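PDB 5E7P: cell division control protein Cdc48 from Mycobacterium smegmatis, which probably binds and hydrolyses ATP as a Cdc48-type AAA ATPase, and here carries ADP in each of two nucleotide sites. Local coordinates for residues 263-276 and 377-391. Residues are numbered along the deposited sequence; the frame is centred on the assembly and turned at random.
Sequences HLGVLVSGPAGVGK and LRAPEVCDRELGLSL. With ADP (adenosine-5'-diphosphate), chain C.
The carbonyl oxygen of G265 receives two backbone N-H groups in weak bonds, from N of D384 at 3.1 Å and N of R385 at 3.3 Å. In return, OD1 of D384 takes the backbone N-H of G265 nearly along its C-O axis (OD1 to N 3.2 Å). A chi1 of 68° sets the D384 carboxyl group over its own backbone, where it can reach G265. In a salt bridge of 2.8 Å, NE of R385 meets OD2 of D384 on its syn side, tilted from the carboxylate plane. CD1 of L264 lies over one face of the R385 guanidinium, 3.6 Å above its plane, and W244 adds a cation-pi contact. From here strands 265-269 and 385-388 run parallel, bonded L267 N to R385 O, L387 N to L267 O, S269 N to L387 O and L389 N to S269 O. L267 and E386 extend side by side on one face of the sheet, with CD2 of L267 also against CG of R378; E386 pairs with R573 and R378 with E569. On the other face CG1 of V268 meets CD1 of L389. L389 packs against the P-loop, its CB against CG1 of V274 and its CD2 3.8 Å from CG of K276. Beyond it, CD2 of L391 packs on the P271 ring. The K276 chain, bent at chi3 and chi4, curls back so that NZ bonds both G270 O and O3B of ADP, the latter at 2.8 Å; O3B also receives the backbone N-H groups of G275 and K276. This edge of the RecA-like core thus backs the P-loop with apolar side chains, while amides and the lysine probably offset the phosphate charge.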
loop_
_atom_site.group_PDB
_atom_site.type_symbol
_atom_site.label_atom_id
_atom_site.label_comp_id
_atom_site.label_asym_id
_atom_site.label_seq_id
_atom_site.Cartn_x
_atom_site.Cartn_y
_atom_site.Cartn_z
ATOM N N HIS A 263 -14.474 -25.935 13.332
ATOM C CA HIS A 263 -13.391 -25.646 12.395
ATOM C C HIS A 263 -13.086 -24.150 12.320
ATOM O O HIS A 263 -13.938 -23.312 12.623
ATOM C CB HIS A 263 -13.730 -26.191 11.008
ATOM C CG HIS A 263 -14.139 -27.630 11.012
ATOM N ND1 HIS A 263 -13.405 -28.611 11.643
ATOM C CD2 HIS A 263 -15.209 -28.255 10.464
ATOM C CE1 HIS A 263 -14.004 -29.779 11.484
ATOM N NE2 HIS A 263 -15.099 -29.590 10.771
ATOM N N LEU A 264 -11.864 -23.818 11.913
ATOM C CA LEU A 264 -11.448 -22.425 11.851
ATOM C C LEU A 264 -10.491 -22.144 10.699
ATOM O O LEU A 264 -9.383 -22.677 10.650
ATOM C CB LEU A 264 -10.805 -22.002 13.172
ATOM C CG LEU A 264 -10.401 -20.529 13.265
ATOM C CD1 LEU A 264 -11.627 -19.639 13.135
ATOM C CD2 LEU A 264 -9.670 -20.257 14.569
ATOM N N GLY A 265 -10.933 -21.297 9.775
ATOM C CA GLY A 265 -10.098 -20.829 8.686
ATOM C C GLY A 265 -10.179 -19.317 8.617
ATOM O O GLY A 265 -11.270 -18.752 8.536
ATOM N N VAL A 266 -9.028 -18.655 8.662
ATOM C CA VAL A 266 -9.002 -17.197 8.726
ATOM C C VAL A 266 -8.110 -16.576 7.659
ATOM O O VAL A 266 -6.956 -16.972 7.499
ATOM C CB VAL A 266 -8.520 -16.704 10.112
ATOM C CG1 VAL A 266 -8.612 -15.186 10.200
ATOM C CG2 VAL A 266 -9.322 -17.356 11.225
ATOM N N LEU A 267 -8.650 -15.599 6.935
ATOM C CA LEU A 267 -7.852 -14.798 6.010
ATOM C C LEU A 267 -7.597 -13.406 6.586
ATOM O O LEU A 267 -8.520 -12.611 6.756
ATOM C CB LEU A 267 -8.539 -14.680 4.647
ATOM C CG LEU A 267 -7.764 -13.873 3.596
ATOM C CD1 LEU A 267 -6.394 -14.495 3.315
ATOM C CD2 LEU A 267 -8.565 -13.720 2.311
ATOM N N VAL A 268 -6.337 -13.122 6.893
ATOM C CA VAL A 268 -5.961 -11.834 7.452
ATOM C C VAL A 268 -5.441 -10.912 6.355
ATOM O O VAL A 268 -4.544 -11.284 5.592
ATOM C CB VAL A 268 -4.877 -11.989 8.530
ATOM C CG1 VAL A 268 -4.442 -10.625 9.044
ATOM C CG2 VAL A 268 -5.379 -12.865 9.668
ATOM N N SER A 269 -6.008 -9.711 6.275
ATOM C CA SER A 269 -5.601 -8.736 5.268
ATOM C C SER A 269 -5.274 -7.368 5.862
ATOM O O SER A 269 -5.375 -7.161 7.069
ATOM C CB SER A 269 -6.664 -8.608 4.177
ATOM O OG SER A 269 -7.930 -8.291 4.725
ATOM N N GLY A 270 -4.869 -6.440 5.002
ATOM C CA GLY A 270 -4.411 -5.135 5.439
ATOM C C GLY A 270 -3.167 -4.724 4.673
ATOM O O GLY A 270 -2.560 -5.549 3.992
ATOM N N PRO A 271 -2.775 -3.446 4.793
ATOM C CA PRO A 271 -1.664 -2.844 4.044
ATOM C C PRO A 271 -0.378 -3.673 4.076
ATOM O O PRO A 271 -0.115 -4.386 5.043
ATOM C CB PRO A 271 -1.447 -1.512 4.765
ATOM C CG PRO A 271 -2.778 -1.185 5.337
ATOM C CD PRO A 271 -3.363 -2.498 5.755
ATOM N N ALA A 272 0.415 -3.568 3.017
ATOM C CA ALA A 272 1.659 -4.319 2.917
ATOM C C ALA A 272 2.644 -3.903 4.006
ATOM O O ALA A 272 2.917 -2.719 4.186
ATOM C CB ALA A 272 2.278 -4.137 1.531
ATOM N N GLY A 273 3.167 -4.884 4.735
ATOM C CA GLY A 273 4.151 -4.624 5.769
ATOM C C GLY A 273 3.561 -4.019 7.025
ATOM O O GLY A 273 4.288 -3.505 7.876
ATOM N N VAL A 274 2.237 -4.070 7.145
ATOM C CA VAL A 274 1.576 -3.522 8.320
ATOM C C VAL A 274 1.808 -4.417 9.540
ATOM O O VAL A 274 1.702 -3.965 10.680
ATOM C CB VAL A 274 0.065 -3.310 8.085
ATOM C CG1 VAL A 274 -0.688 -4.623 8.227
ATOM C CG2 VAL A 274 -0.480 -2.269 9.051
ATOM N N GLY A 275 2.141 -5.682 9.292
ATOM C CA GLY A 275 2.445 -6.615 10.362
ATOM C C GLY A 275 1.461 -7.764 10.478
ATOM O O GLY A 275 1.193 -8.244 11.578
ATOM N N LYS A 276 0.930 -8.217 9.346
ATOM C CA LYS A 276 -0.044 -9.305 9.345
ATOM C C LYS A 276 0.565 -10.650 9.754
ATOM O O LYS A 276 0.006 -11.368 10.583
ATOM C CB LYS A 276 -0.714 -9.423 7.978
ATOM C CG LYS A 276 -1.484 -8.188 7.557
ATOM C CD LYS A 276 -2.124 -8.395 6.192
ATOM C CE LYS A 276 -1.082 -8.628 5.118
ATOM N NZ LYS A 276 -0.215 -7.434 4.920
ATOM N N LEU A 377 -10.923 -19.876 -1.738
ATOM C CA LEU A 377 -10.302 -19.863 -0.416
ATOM C C LEU A 377 -11.185 -19.097 0.558
ATOM O O LEU A 377 -11.287 -19.447 1.733
ATOM C CB LEU A 377 -8.902 -19.240 -0.465
ATOM C CG LEU A 377 -8.166 -19.075 0.871
ATOM C CD1 LEU A 377 -6.697 -19.455 0.750
ATOM C CD2 LEU A 377 -8.296 -17.650 1.390
ATOM N N ARG A 378 -11.820 -18.047 0.054
ATOM C CA ARG A 378 -12.741 -17.249 0.847
ATOM C C ARG A 378 -14.116 -17.904 0.810
ATOM O O ARG A 378 -15.080 -17.348 0.286
ATOM C CB ARG A 378 -12.786 -15.821 0.303
ATOM C CG ARG A 378 -11.402 -15.192 0.176
ATOM C CD ARG A 378 -11.453 -13.833 -0.509
ATOM N NE ARG A 378 -11.257 -13.914 -1.954
ATOM C CZ ARG A 378 -11.938 -13.201 -2.847
ATOM N NH1 ARG A 378 -12.878 -12.354 -2.453
ATOM N NH2 ARG A 378 -11.683 -13.340 -4.140
ATOM N N ALA A 379 -14.182 -19.104 1.371
ATOM C CA ALA A 379 -15.385 -19.918 1.349
ATOM C C ALA A 379 -15.496 -20.641 2.687
ATOM O O ALA A 379 -14.485 -20.841 3.362
ATOM C CB ALA A 379 -15.315 -20.916 0.199
ATOM N N PRO A 380 -16.723 -21.030 3.079
ATOM C CA PRO A 380 -16.957 -21.704 4.363
ATOM C C PRO A 380 -16.087 -22.940 4.589
ATOM O O PRO A 380 -15.796 -23.265 5.740
ATOM C CB PRO A 380 -18.427 -22.118 4.270
ATOM C CG PRO A 380 -19.040 -21.098 3.388
ATOM C CD PRO A 380 -17.987 -20.753 2.371
ATOM N N GLU A 381 -15.676 -23.607 3.515
ATOM C CA GLU A 381 -14.928 -24.857 3.634
ATOM C C GLU A 381 -13.450 -24.646 3.955
ATOM O O GLU A 381 -12.807 -25.523 4.531
ATOM C CB GLU A 381 -15.072 -25.707 2.365
ATOM C CG GLU A 381 -16.502 -26.118 2.037
ATOM C CD GLU A 381 -17.276 -25.030 1.311
ATOM O OE1 GLU A 381 -16.647 -24.253 0.558
ATOM O OE2 GLU A 381 -18.510 -24.952 1.497
ATOM N N VAL A 382 -12.911 -23.492 3.575
ATOM C CA VAL A 382 -11.515 -23.176 3.867
ATOM C C VAL A 382 -11.416 -22.015 4.854
ATOM O O VAL A 382 -11.365 -22.232 6.064
ATOM C CB VAL A 382 -10.720 -22.858 2.590
ATOM C CG1 VAL A 382 -9.229 -22.812 2.891
ATOM C CG2 VAL A 382 -11.012 -23.898 1.521
ATOM N N CYS A 383 -11.390 -20.787 4.341
ATOM C CA CYS A 383 -11.417 -19.607 5.208
ATOM C C CYS A 383 -12.830 -19.047 5.313
ATOM O O CYS A 383 -13.306 -18.357 4.413
ATOM C CB CYS A 383 -10.456 -18.526 4.710
ATOM S SG CYS A 383 -8.710 -18.970 4.843
ATOM N N ASP A 384 -13.493 -19.349 6.423
ATOM C CA ASP A 384 -14.888 -18.974 6.609
ATOM C C ASP A 384 -15.031 -17.536 7.101
ATOM O O ASP A 384 -16.114 -16.955 7.036
ATOM C CB ASP A 384 -15.569 -19.930 7.589
ATOM C CG ASP A 384 -15.036 -19.790 9.003
ATOM O OD1 ASP A 384 -13.993 -20.404 9.318
ATOM O OD2 ASP A 384 -15.664 -19.061 9.800
ATOM N N ARG A 385 -13.937 -16.964 7.590
ATOM C CA ARG A 385 -13.980 -15.610 8.133
ATOM C C ARG A 385 -12.711 -14.818 7.825
ATOM O O ARG A 385 -11.664 -15.390 7.516
ATOM C CB ARG A 385 -14.240 -15.649 9.641
ATOM C CG ARG A 385 -13.102 -16.224 10.456
ATOM C CD ARG A 385 -13.563 -16.559 11.864
ATOM N NE ARG A 385 -14.405 -17.750 11.893
ATOM C CZ ARG A 385 -15.128 -18.129 12.941
ATOM N NH1 ARG A 385 -15.124 -17.403 14.051
ATOM N NH2 ARG A 385 -15.861 -19.232 12.877
ATOM N N GLU A 386 -12.815 -13.496 7.911
ATOM C CA GLU A 386 -11.714 -12.616 7.535
ATOM C C GLU A 386 -11.441 -11.534 8.573
ATOM O O GLU A 386 -12.295 -11.206 9.396
ATOM C CB GLU A 386 -11.985 -11.976 6.173
ATOM C CG GLU A 386 -12.152 -12.975 5.048
ATOM C CD GLU A 386 -12.328 -12.312 3.700
ATOM O OE1 GLU A 386 -12.287 -11.065 3.639
ATOM O OE2 GLU A 386 -12.504 -13.040 2.700
ATOM N N LEU A 387 -10.238 -10.975 8.516
ATOM C CA LEU A 387 -9.800 -9.992 9.489
ATOM C C LEU A 387 -8.947 -8.939 8.788
ATOM O O LEU A 387 -7.931 -9.262 8.169
ATOM C CB LEU A 387 -9.000 -10.690 10.588
ATOM C CG LEU A 387 -9.141 -10.188 12.021
ATOM C CD1 LEU A 387 -10.598 -9.925 12.354
ATOM C CD2 LEU A 387 -8.562 -11.216 12.970
ATOM N N GLY A 388 -9.371 -7.681 8.870
ATOM C CA GLY A 388 -8.660 -6.596 8.218
ATOM C C GLY A 388 -7.879 -5.728 9.187
ATOM O O GLY A 388 -8.445 -5.179 10.131
ATOM N N LEU A 389 -6.577 -5.604 8.953
ATOM C CA LEU A 389 -5.721 -4.761 9.785
ATOM C C LEU A 389 -5.682 -3.327 9.265
ATOM O O LEU A 389 -6.036 -3.059 8.116
ATOM C CB LEU A 389 -4.305 -5.339 9.867
ATOM C CG LEU A 389 -4.013 -6.249 11.065
ATOM C CD1 LEU A 389 -5.088 -7.308 11.223
ATOM C CD2 LEU A 389 -2.642 -6.897 10.935
ATOM N N SER A 390 -5.243 -2.409 10.120
ATOM C CA SER A 390 -5.247 -0.991 9.789
ATOM C C SER A 390 -3.862 -0.354 9.899
ATOM O O SER A 390 -3.007 -0.836 10.641
ATOM C CB SER A 390 -6.225 -0.255 10.700
ATOM O OG SER A 390 -6.101 1.146 10.545
ATOM N N LEU A 391 -3.648 0.726 9.149
ATOM C CA LEU A 391 -2.441 1.538 9.271
ATOM C C LEU A 391 -2.361 2.130 10.670
ATOM O O LEU A 391 -3.385 2.472 11.261
ATOM C CB LEU A 391 -2.442 2.691 8.259
ATOM C CG LEU A 391 -2.322 2.434 6.754
ATOM C CD1 LEU A 391 -2.638 3.710 5.992
ATOM C CD2 LEU A 391 -0.940 1.931 6.391
HETATM P PB ADP C . 2.809 -8.120 6.528
HETATM O O1B ADP C . 3.170 -7.776 5.108
HETATM O O2B ADP C . 2.802 -9.596 6.820
HETATM O O3B ADP C . 1.615 -7.384 7.072
HETATM P PA ADP C . 4.945 -8.467 8.344
HETATM O O1A ADP C . 5.844 -9.333 7.500
HETATM O O2A ADP C . 4.040 -9.115 9.361
HETATM O O3A ADP C . 4.084 -7.554 7.333
HETATM O "O5'" ADP C . 5.877 -7.378 9.057
HETATM C "C5'" ADP C . 6.403 -6.321 8.265
HETATM C "C4'" ADP C . 7.886 -6.230 8.587
HETATM O "O4'" ADP C . 8.055 -5.480 9.786
HETATM C "C3'" ADP C . 8.467 -7.616 8.816
HETATM O "O3'" ADP C . 9.627 -7.801 7.996
HETATM C "C2'" ADP C . 8.855 -7.663 10.280
HETATM O "O2'" ADP C . 10.180 -8.184 10.419
HETATM C "C1'" ADP C . 8.799 -6.221 10.753
HETATM N N9 ADP C . 8.114 -6.098 12.060
HETATM C C8 ADP C . 6.788 -6.198 12.274
HETATM N N7 ADP C . 6.496 -6.022 13.588
HETATM C C5 ADP C . 7.655 -5.795 14.234
HETATM C C6 ADP C . 8.076 -5.530 15.631
HETATM N N6 ADP C . 7.168 -5.468 16.634
HETATM N N1 ADP C . 9.395 -5.356 15.876
HETATM C C2 ADP C . 10.312 -5.416 14.894
HETATM N N3 ADP C . 10.000 -5.649 13.607
HETATM C C4 ADP C . 8.716 -5.846 13.221
#